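Long-range contacts in flagellar brake protein YcgR (Escherichia coli K-12, PDB 5Y6H), which acts as a flagellar brake that, when bound to c-di-GMP, engages the flagellar motor and slows swimming, its N-terminal domain taking part in FliG binding: residues A[50-55]-A[97-102]; A[68-73]-A[85-90]; A[14-19]-A[103-108]; A[28-33]-A[73-78]. One frame throughout, in Å; residues are numbered along the deposited sequence.

Three of the four contacts pair neighbouring strands of the antiparallel sheet of the N-terminal (PilZN) domain, and contact 3 lays helix 13-26 against the proline-rich loop that leaves strand 97-102. Contacts 2 and 4 sit on two edges of strand 71-77, share Ile73 and have centres about 14 Å apart. Contact 1 meets contact 4 where Leu53 CD2 lies 3.7 Å from Leu30 CD1, centres about 15 Å apart. It meets contact 2, about 12 Å away between centres, through the hydrogen bond of Thr102 OG1 to Gln88 O (2.8 Å). Contact 3 touches contact 1 through Leu51 CD1 and Pro104 N, 3.4 Å apart, but only approaches contact 4, nearest atoms about 7 Å apart.

Contact 1. Residues A[50-55]-A[97-102]; sequences KLVLDF and LPAFIT
Leu51 and Leu53 pair with Thr102 and Phe100 as the hydrogen-bonded positions of two antiparallel strands in the PilZN sheet, the strand axes inclined at 142°. Four backbone bonds establish the register. Leu51 N to Thr102 O (2.9 Å) and Thr102 N to Leu51 O close one ring; Leu53 N to Phe100 O and Phe100 N to Leu53 O (2.8 Å) close the next. Between them, Val52 faces Ile101 in a non-hydrogen-bonded pair, where the CA of Val52 leans on Phe100 O and that of Ile101 on Leu51 O.

At the far end, Phe55 presents the CD2-CE2 side of its ring to Phe100, with CD2 over the centre of the Phe100 ring. The ring centroids are 4.5 Å apart and the planes meet obliquely at 36°. Pro98 CB sits over one face of Phe55, offset toward the rim, 3.8 Å from its centroid in a CH-pi contact. Asp54 O approaches the edge of the Phe100 ring, whose other neighbours include Leu66 of helix 59-67. An alanine in place of Phe100 would probably open a gap beside the CD2-CE2 side of Phe55, leaving that ring held on the Pro98 side and less fixed in rotation.

On the Val52 face, CG1, anti to the backbone N (chi1 -175°), meets Ala99 CB at 3.7 Å. A water donates to both Asp54 OD1 (2.8 Å) and Pro98 O (2.7 Å), bridging the strands.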
# COMPACT_ATOMS: atom_id res chain seq x y z
N LYS A 50 -0.57 -8.04 8.39
CA LYS A 50 -0.76 -8.20 6.96
C LYS A 50 -1.59 -7.06 6.37
O LYS A 50 -2.46 -6.49 7.04
CB LYS A 50 -1.41 -9.55 6.64
CG LYS A 50 -2.92 -9.50 6.41
CD LYS A 50 -3.46 -10.87 6.04
CE LYS A 50 -4.81 -11.12 6.70
NZ LYS A 50 -5.43 -12.39 6.24
N LEU A 51 -1.31 -6.75 5.11
CA LEU A 51 -2.12 -5.87 4.28
C LEU A 51 -2.63 -6.68 3.09
O LEU A 51 -1.86 -7.42 2.46
CB LEU A 51 -1.31 -4.68 3.74
CG LEU A 51 -0.87 -3.50 4.60
CD1 LEU A 51 0.11 -3.94 5.67
CD2 LEU A 51 -0.25 -2.42 3.72
N VAL A 52 -3.91 -6.53 2.77
CA VAL A 52 -4.50 -7.15 1.59
C VAL A 52 -4.85 -6.04 0.61
O VAL A 52 -5.60 -5.12 0.96
CB VAL A 52 -5.74 -7.98 1.94
CG1 VAL A 52 -6.25 -8.72 0.71
CG2 VAL A 52 -5.42 -8.97 3.05
N LEU A 53 -4.32 -6.12 -0.61
CA LEU A 53 -4.46 -5.08 -1.62
C LEU A 53 -5.19 -5.62 -2.85
O LEU A 53 -4.94 -6.75 -3.27
CB LEU A 53 -3.10 -4.51 -2.03
CG LEU A 53 -2.17 -4.06 -0.90
CD1 LEU A 53 -0.76 -3.81 -1.41
CD2 LEU A 53 -2.73 -2.80 -0.23
N ASP A 54 -6.06 -4.80 -3.43
CA ASP A 54 -6.80 -5.20 -4.62
C ASP A 54 -5.88 -5.34 -5.83
O ASP A 54 -4.90 -4.60 -5.98
CB ASP A 54 -7.90 -4.18 -4.92
CG ASP A 54 -9.02 -4.75 -5.79
OD1 ASP A 54 -9.07 -5.98 -5.96
OD2 ASP A 54 -9.84 -3.96 -6.30
N PHE A 55 -6.20 -6.30 -6.69
CA PHE A 55 -5.56 -6.39 -7.99
C PHE A 55 -5.92 -5.17 -8.84
O PHE A 55 -6.97 -4.55 -8.66
CB PHE A 55 -6.00 -7.66 -8.73
CG PHE A 55 -5.04 -8.82 -8.60
CD1 PHE A 55 -5.00 -9.80 -9.59
CD2 PHE A 55 -4.20 -8.94 -7.51
CE1 PHE A 55 -4.14 -10.88 -9.49
CE2 PHE A 55 -3.33 -10.02 -7.40
CZ PHE A 55 -3.30 -10.99 -8.39
N LEU A 97 -11.87 -13.17 -4.84
CA LEU A 97 -11.10 -12.56 -5.91
C LEU A 97 -9.61 -12.65 -5.60
O LEU A 97 -9.23 -12.74 -4.43
CB LEU A 97 -11.50 -11.09 -6.11
CG LEU A 97 -12.81 -10.84 -6.85
CD1 LEU A 97 -13.25 -9.39 -6.68
CD2 LEU A 97 -12.67 -11.19 -8.33
N PRO A 98 -8.75 -12.62 -6.62
CA PRO A 98 -7.31 -12.54 -6.35
C PRO A 98 -6.96 -11.20 -5.71
O PRO A 98 -7.60 -10.18 -5.98
CB PRO A 98 -6.66 -12.68 -7.73
CG PRO A 98 -7.76 -12.79 -8.72
CD PRO A 98 -9.07 -12.53 -8.06
N ALA A 99 -5.94 -11.22 -4.87
CA ALA A 99 -5.48 -10.02 -4.18
C ALA A 99 -3.99 -10.13 -3.93
O ALA A 99 -3.42 -11.23 -3.94
CB ALA A 99 -6.24 -9.80 -2.86
N PHE A 100 -3.36 -8.98 -3.69
CA PHE A 100 -1.98 -8.95 -3.21
C PHE A 100 -1.98 -9.02 -1.69
O PHE A 100 -2.84 -8.43 -1.02
CB PHE A 100 -1.25 -7.68 -3.64
CG PHE A 100 -1.26 -7.41 -5.12
CD1 PHE A 100 -0.53 -8.21 -6.00
CD2 PHE A 100 -1.96 -6.33 -5.63
CE1 PHE A 100 -0.54 -7.95 -7.36
CE2 PHE A 100 -1.97 -6.06 -6.99
CZ PHE A 100 -1.25 -6.87 -7.86
N ILE A 101 -0.99 -9.73 -1.13
CA ILE A 101 -0.73 -9.71 0.30
C ILE A 101 0.69 -9.22 0.53
O ILE A 101 1.61 -9.60 -0.20
CB ILE A 101 -0.96 -11.09 0.96
CG1 ILE A 101 -0.61 -11.03 2.45
CG2 ILE A 101 -0.15 -12.18 0.26
CD1 ILE A 101 -1.08 -12.24 3.24
N THR A 102 0.85 -8.34 1.51
CA THR A 102 2.17 -7.91 1.96
C THR A 102 2.07 -7.65 3.46
O THR A 102 1.06 -7.97 4.10
CB THR A 102 2.65 -6.70 1.14
OG1 THR A 102 4.04 -6.47 1.39
CG2 THR A 102 1.84 -5.45 1.47
O HOH W 1 -9.19 -8.50 -4.68

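Contact 2. Residues A[68-73]-A[85-90]; sequences AQHITI and TVEQLQ
A beta hairpin of strands 71-77 and 80-86 reaches its open end here, where the chain enters strand 71-77 and leaves strand 80-86 and Ile71 pairs with Val86. The pair is hydrogen-bonded in both directions: Ile71 N to Val86 O and Val86 N to Ile71 O are each 2.9 Å long, with N-H...O angles of 162°. Thr72 and Thr85 form the adjoining non-hydrogen-bonded pair, and their OG1 atoms are joined by a weak hydrogen bond of 3.4 Å.

On the buried face, Ile71 CB meets Val86 CG2 at 4.0 Å, and Ile73 CD1 reaches the same methyl. Val86 CG2 stands between its own backbone N and carbonyl carbon, which turns it to these two isoleucines. Past the paired residues, Ile71 CD1 touches Leu89 CG at 3.9 Å; Leu89 also packs on Phe100 and Thr102 of strand 97-102.

On the exposed side His70 and Glu87 lie side by side and point the same way, with His70 CD2 4.0 Å from Glu87 CG, while the ring and carboxylate planes are 61° apart. Between the diverging chains, a water lies 2.9 Å from Ala68 O, to which it can donate, and accepts from Leu89 N (3.0 Å). The alternation of hydrogen-bonded and non-hydrogen-bonded pairs is that of antiparallel strands, and their direct succession in the chain, joined by a short turn, makes them a beta hairpin.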
# COMPACT_ATOMS: atom_id res chain seq x y z
N ALA A 68 8.19 -7.73 -8.99
CA ALA A 68 8.97 -6.56 -8.63
C ALA A 68 9.60 -6.75 -7.25
O ALA A 68 9.07 -7.44 -6.38
CB ALA A 68 8.10 -5.30 -8.64
N GLN A 69 10.77 -6.13 -7.06
CA GLN A 69 11.49 -6.29 -5.81
C GLN A 69 11.36 -5.11 -4.88
O GLN A 69 11.83 -5.19 -3.74
CB GLN A 69 12.97 -6.58 -6.11
CG GLN A 69 13.14 -7.84 -6.91
CD GLN A 69 14.43 -7.88 -7.66
OE1 GLN A 69 15.33 -8.60 -7.28
NE2 GLN A 69 14.52 -7.11 -8.73
N HIS A 70 10.76 -4.01 -5.33
CA HIS A 70 10.33 -2.95 -4.43
C HIS A 70 9.09 -2.31 -5.04
O HIS A 70 9.03 -2.09 -6.25
CB HIS A 70 11.42 -1.90 -4.21
CG HIS A 70 12.52 -2.37 -3.31
ND1 HIS A 70 13.78 -2.69 -3.77
CD2 HIS A 70 12.54 -2.58 -1.97
CE1 HIS A 70 14.53 -3.07 -2.76
NE2 HIS A 70 13.81 -3.02 -1.65
N ILE A 71 8.10 -2.03 -4.20
CA ILE A 71 6.82 -1.47 -4.63
C ILE A 71 6.51 -0.28 -3.74
O ILE A 71 6.45 -0.42 -2.51
CB ILE A 71 5.68 -2.50 -4.57
CG1 ILE A 71 5.99 -3.73 -5.43
CG2 ILE A 71 4.36 -1.86 -4.98
CD1 ILE A 71 6.57 -4.89 -4.66
N THR A 72 6.32 0.89 -4.35
CA THR A 72 5.96 2.10 -3.63
C THR A 72 4.45 2.29 -3.67
O THR A 72 3.84 2.23 -4.75
CB THR A 72 6.66 3.33 -4.23
OG1 THR A 72 8.07 3.19 -4.07
CG2 THR A 72 6.20 4.60 -3.54
N ILE A 73 3.85 2.51 -2.51
CA ILE A 73 2.40 2.64 -2.38
C ILE A 73 2.09 4.08 -1.96
O ILE A 73 2.65 4.58 -0.98
CB ILE A 73 1.84 1.63 -1.37
CG1 ILE A 73 2.20 0.21 -1.82
CG2 ILE A 73 0.34 1.80 -1.23
CD1 ILE A 73 1.78 -0.88 -0.88
N THR A 85 6.95 1.96 1.18
CA THR A 85 7.50 0.98 0.25
C THR A 85 7.54 -0.38 0.91
O THR A 85 7.89 -0.51 2.08
CB THR A 85 8.91 1.39 -0.20
OG1 THR A 85 8.86 2.67 -0.85
CG2 THR A 85 9.49 0.37 -1.17
N VAL A 86 7.14 -1.41 0.15
CA VAL A 86 7.24 -2.79 0.60
C VAL A 86 8.18 -3.53 -0.35
O VAL A 86 8.41 -3.13 -1.49
CB VAL A 86 5.87 -3.49 0.66
CG1 VAL A 86 4.96 -2.79 1.66
CG2 VAL A 86 5.23 -3.50 -0.72
N GLU A 87 8.74 -4.63 0.15
CA GLU A 87 9.77 -5.35 -0.60
C GLU A 87 9.21 -6.46 -1.47
O GLU A 87 9.89 -6.89 -2.41
CB GLU A 87 10.81 -5.94 0.36
CG GLU A 87 11.55 -4.89 1.18
CD GLU A 87 12.73 -5.47 1.93
OE1 GLU A 87 13.14 -6.61 1.61
OE2 GLU A 87 13.25 -4.80 2.85
N GLN A 88 8.00 -6.93 -1.19
CA GLN A 88 7.46 -8.09 -1.89
C GLN A 88 5.95 -8.12 -1.73
O GLN A 88 5.42 -7.81 -0.66
CB GLN A 88 8.09 -9.38 -1.35
CG GLN A 88 7.35 -10.66 -1.71
CD GLN A 88 8.26 -11.88 -1.68
OE1 GLN A 88 9.43 -11.78 -1.32
NE2 GLN A 88 7.72 -13.02 -2.06
N LEU A 89 5.26 -8.48 -2.81
CA LEU A 89 3.86 -8.86 -2.76
C LEU A 89 3.71 -10.29 -3.24
O LEU A 89 4.42 -10.72 -4.16
CB LEU A 89 2.97 -7.95 -3.61
CG LEU A 89 3.16 -6.44 -3.59
CD1 LEU A 89 2.00 -5.75 -4.30
CD2 LEU A 89 3.26 -5.95 -2.18
N GLN A 90 2.81 -11.03 -2.62
CA GLN A 90 2.44 -12.36 -3.08
C GLN A 90 0.97 -12.38 -3.45
O GLN A 90 0.21 -11.49 -3.08
CB GLN A 90 2.74 -13.42 -2.00
CG GLN A 90 4.22 -13.76 -1.87
CD GLN A 90 4.47 -14.88 -0.89
OE1 GLN A 90 3.54 -15.53 -0.42
NE2 GLN A 90 5.74 -15.12 -0.58
O HOH W 2 6.48 -8.41 -5.57

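Contact 3. Residues A[14-19]-A[103-108]; sequences LAVLGV and VPPPTL
Val16 points its CB toward the segment 103-108 and sets both its methyls against it. CG1 is anti to the backbone N (chi1 167°) and lies 3.6 Å from Pro105 O, with the ring atoms CG and CD of Pro105 both at 4.1 Å. CG2, anti to the carbonyl carbon, lies 3.9 Å from Pro106 O and 4.1 Å from Leu108 CB. An alanine here would probably leave a gap beside Pro105 and Leu108, since the two methyls make these approaches.

Helix 13-26 packs on the loop with three consecutive prolines, Pro104 to Pro106, that connects strands 97-102 and 108-111 of the PilZN domain. No hydrogen bond crosses between the two segments, so the evidence for the contact is apolar approach and burial: 260 Å², most of it at Val16 and Leu108.

Leu108 crosses both valines obliquely, its branches divided between them. CD1 goes to Val16, reaching both CG1 and the backbone O at 4.1 Å. CD2 goes to Val19, one helical turn on, and comes within 3.7 Å of CG1 there. Val82 packs on Val19 and Phe84 on Leu108, while the backbone of Leu108 is hydrogen-bonded to Lys10.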
# COMPACT_ATOMS: atom_id res chain seq x y z
N LEU A 14 3.51 1.01 16.10
CA LEU A 14 2.18 1.45 16.50
C LEU A 14 1.72 2.62 15.65
O LEU A 14 0.57 2.66 15.19
CB LEU A 14 2.16 1.82 17.98
CG LEU A 14 2.58 0.75 19.00
CD1 LEU A 14 2.65 1.35 20.39
CD2 LEU A 14 1.62 -0.43 18.96
N ALA A 15 2.60 3.60 15.43
CA ALA A 15 2.24 4.77 14.65
C ALA A 15 2.00 4.41 13.19
O ALA A 15 1.11 4.98 12.54
CB ALA A 15 3.34 5.83 14.76
N VAL A 16 2.80 3.48 12.65
CA VAL A 16 2.61 3.04 11.26
C VAL A 16 1.26 2.37 11.10
O VAL A 16 0.49 2.67 10.18
CB VAL A 16 3.76 2.11 10.83
CG1 VAL A 16 3.40 1.41 9.51
CG2 VAL A 16 5.05 2.89 10.69
N LEU A 17 0.94 1.43 12.00
CA LEU A 17 -0.33 0.72 11.91
C LEU A 17 -1.51 1.67 12.07
O LEU A 17 -2.54 1.50 11.41
CB LEU A 17 -0.38 -0.40 12.95
CG LEU A 17 -1.57 -1.37 12.88
CD1 LEU A 17 -1.60 -2.06 11.53
CD2 LEU A 17 -1.50 -2.39 14.00
N GLY A 18 -1.38 2.69 12.92
CA GLY A 18 -2.47 3.63 13.11
C GLY A 18 -2.86 4.34 11.83
O GLY A 18 -4.05 4.52 11.54
N VAL A 19 -1.87 4.75 11.03
CA VAL A 19 -2.17 5.40 9.75
C VAL A 19 -2.83 4.41 8.80
O VAL A 19 -3.77 4.76 8.07
CB VAL A 19 -0.89 6.00 9.14
CG1 VAL A 19 -1.18 6.55 7.75
CG2 VAL A 19 -0.32 7.08 10.05
N VAL A 103 3.13 -7.08 4.04
CA VAL A 103 3.19 -6.87 5.48
C VAL A 103 3.45 -5.39 5.73
O VAL A 103 3.92 -4.67 4.83
CB VAL A 103 4.25 -7.77 6.15
CG1 VAL A 103 3.96 -9.24 5.85
CG2 VAL A 103 5.64 -7.39 5.69
N PRO A 104 3.14 -4.89 6.92
CA PRO A 104 3.32 -3.46 7.21
C PRO A 104 4.77 -3.04 7.03
O PRO A 104 5.69 -3.78 7.38
CB PRO A 104 2.88 -3.34 8.68
CG PRO A 104 1.91 -4.45 8.87
CD PRO A 104 2.41 -5.58 8.01
N PRO A 105 4.99 -1.84 6.48
CA PRO A 105 6.36 -1.37 6.31
C PRO A 105 6.94 -0.94 7.65
O PRO A 105 6.21 -0.60 8.58
CB PRO A 105 6.20 -0.17 5.37
CG PRO A 105 4.86 0.39 5.78
CD PRO A 105 4.00 -0.83 6.07
N PRO A 106 8.27 -0.96 7.78
CA PRO A 106 8.87 -0.47 9.03
C PRO A 106 8.73 1.04 9.21
O PRO A 106 8.73 1.52 10.35
CB PRO A 106 10.34 -0.89 8.91
CG PRO A 106 10.56 -1.06 7.44
CD PRO A 106 9.27 -1.58 6.89
N THR A 107 8.63 1.80 8.12
CA THR A 107 8.38 3.23 8.20
C THR A 107 7.34 3.62 7.17
O THR A 107 7.12 2.91 6.18
CB THR A 107 9.66 4.06 7.99
OG1 THR A 107 10.13 3.90 6.64
CG2 THR A 107 10.76 3.66 8.97
N LEU A 108 6.70 4.76 7.41
CA LEU A 108 5.62 5.26 6.57
C LEU A 108 5.66 6.78 6.58
O LEU A 108 5.93 7.39 7.62
CB LEU A 108 4.26 4.73 7.07
CG LEU A 108 2.94 5.09 6.39
CD1 LEU A 108 1.94 3.96 6.61
CD2 LEU A 108 2.38 6.40 6.93

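Contact 4. Residues A[28-33]-A[73-78]; sequences IPLRLS and ITAETQ
Ile73 and Ala75 receive Leu30 and Leu32 at the apolar centre of an antiparallel strand pair, 30-34 with 71-77, in the middle of the PilZN sheet; the axes run at 153°. Leu30 splits its methyls between two partners: CD2 touches Ala75 CB at 3.6 Å, and CD1 reaches Ile73 CG2. Leu32 lies beside Ile73 and points the same way, its CD1 3.9 Å from Ile73 CG1. Leu53 of strand 50-54 packs on both Leu30 and Ile73. Ile28 joins from just ahead of its strand. Its CG1 occupies the crowded position between N and carbonyl carbon (chi1 60°), and CD1 beyond it rests on Ala75 CB at 3.8 Å and near Thr77 CG2. Leu23 of helix 13-26 touches Ile28, Leu30 and Ala75.

Arg31 and Thr74 are the hydrogen-bonded pair, and their side chains lie on the other face. Arg31 N gives to Thr74 O (2.8 Å, 168° at the hydrogen) and Thr74 N to Arg31 O. Their side chains cross obliquely, with Thr74 OG1 close to Arg31 CB at 3.2 Å; CG and CD still pass near that hydroxyl before the guanidinium end leads away.

Waters extend the polar edge. One bridges Pro29 O and Glu76 N where direct strand bonding has stopped. Another gathers three partners: it donates to Arg31 O and is hydrogen-bonded to Ser33 OG (2.9 Å) and Thr74 OG1 (2.7 Å).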
# COMPACT_ATOMS: atom_id res chain seq x y z
N ILE A 28 -9.86 5.09 0.22
CA ILE A 28 -9.50 5.88 -0.95
C ILE A 28 -8.61 5.04 -1.86
O ILE A 28 -8.04 4.04 -1.42
CB ILE A 28 -8.80 7.19 -0.54
CG1 ILE A 28 -7.53 6.91 0.26
CG2 ILE A 28 -9.76 8.08 0.23
CD1 ILE A 28 -6.63 8.13 0.40
N PRO A 29 -8.47 5.41 -3.14
CA PRO A 29 -7.63 4.60 -4.04
C PRO A 29 -6.16 4.67 -3.65
O PRO A 29 -5.68 5.66 -3.10
CB PRO A 29 -7.86 5.24 -5.41
CG PRO A 29 -9.10 6.06 -5.27
CD PRO A 29 -9.14 6.51 -3.85
N LEU A 30 -5.46 3.58 -3.93
CA LEU A 30 -4.01 3.52 -3.79
C LEU A 30 -3.38 3.49 -5.17
O LEU A 30 -4.01 3.05 -6.15
CB LEU A 30 -3.58 2.27 -3.02
CG LEU A 30 -4.21 1.90 -1.68
CD1 LEU A 30 -3.53 0.67 -1.12
CD2 LEU A 30 -4.14 3.05 -0.69
N ARG A 31 -2.14 3.94 -5.26
CA ARG A 31 -1.31 3.72 -6.44
C ARG A 31 -0.14 2.84 -6.05
O ARG A 31 0.60 3.16 -5.11
CB ARG A 31 -0.82 5.04 -7.04
CG ARG A 31 0.19 4.84 -8.17
CD ARG A 31 0.66 6.17 -8.74
NE ARG A 31 -0.45 7.01 -9.18
CZ ARG A 31 -0.36 8.32 -9.37
NH1 ARG A 31 -1.43 9.00 -9.77
NH2 ARG A 31 0.79 8.94 -9.18
N LEU A 32 0.02 1.72 -6.76
CA LEU A 32 1.19 0.86 -6.63
C LEU A 32 2.13 1.17 -7.78
O LEU A 32 1.73 1.07 -8.95
CB LEU A 32 0.80 -0.62 -6.65
CG LEU A 32 0.38 -1.35 -5.37
CD1 LEU A 32 -0.56 -0.51 -4.51
CD2 LEU A 32 -0.27 -2.69 -5.72
N SER A 33 3.36 1.55 -7.47
CA SER A 33 4.35 1.88 -8.48
C SER A 33 5.58 1.00 -8.32
O SER A 33 6.03 0.73 -7.20
CB SER A 33 4.75 3.36 -8.40
OG SER A 33 3.63 4.21 -8.57
N ILE A 73 3.85 2.51 -2.51
CA ILE A 73 2.40 2.64 -2.38
C ILE A 73 2.09 4.08 -1.96
O ILE A 73 2.65 4.58 -0.98
CB ILE A 73 1.84 1.63 -1.37
CG1 ILE A 73 2.20 0.21 -1.82
CG2 ILE A 73 0.34 1.80 -1.23
CD1 ILE A 73 1.78 -0.88 -0.88
N THR A 74 1.22 4.74 -2.73
CA THR A 74 0.84 6.13 -2.49
C THR A 74 -0.67 6.27 -2.43
O THR A 74 -1.41 5.55 -3.12
CB THR A 74 1.39 7.07 -3.59
OG1 THR A 74 1.01 6.56 -4.87
CG2 THR A 74 2.91 7.15 -3.50
N ALA A 75 -1.13 7.22 -1.62
CA ALA A 75 -2.55 7.53 -1.53
C ALA A 75 -2.69 8.94 -0.99
O ALA A 75 -1.94 9.34 -0.09
CB ALA A 75 -3.30 6.55 -0.62
N GLU A 76 -3.61 9.71 -1.55
CA GLU A 76 -3.75 11.09 -1.11
C GLU A 76 -5.20 11.56 -1.22
O GLU A 76 -5.93 11.17 -2.14
CB GLU A 76 -2.84 12.04 -1.89
CG GLU A 76 -2.98 11.97 -3.40
CD GLU A 76 -1.78 12.57 -4.11
OE1 GLU A 76 -1.46 13.74 -3.82
OE2 GLU A 76 -1.16 11.88 -4.94
N THR A 77 -5.59 12.40 -0.26
CA THR A 77 -6.88 13.07 -0.29
C THR A 77 -6.79 14.35 0.54
O THR A 77 -6.15 14.37 1.59
CB THR A 77 -8.02 12.17 0.22
OG1 THR A 77 -9.27 12.85 0.08
CG2 THR A 77 -7.81 11.79 1.69
N GLN A 78 -7.41 15.42 0.03
CA GLN A 78 -7.54 16.68 0.76
C GLN A 78 -6.19 17.19 1.27
O GLN A 78 -6.08 17.73 2.37
CB GLN A 78 -8.54 16.54 1.91
CG GLN A 78 -9.95 16.14 1.47
CD GLN A 78 -10.62 17.18 0.58
OE1 GLN A 78 -10.17 18.32 0.49
NE2 GLN A 78 -11.70 16.78 -0.07
O HOH W 3 -5.42 8.29 -3.54
O HOH W 4 2.92 4.91 -5.85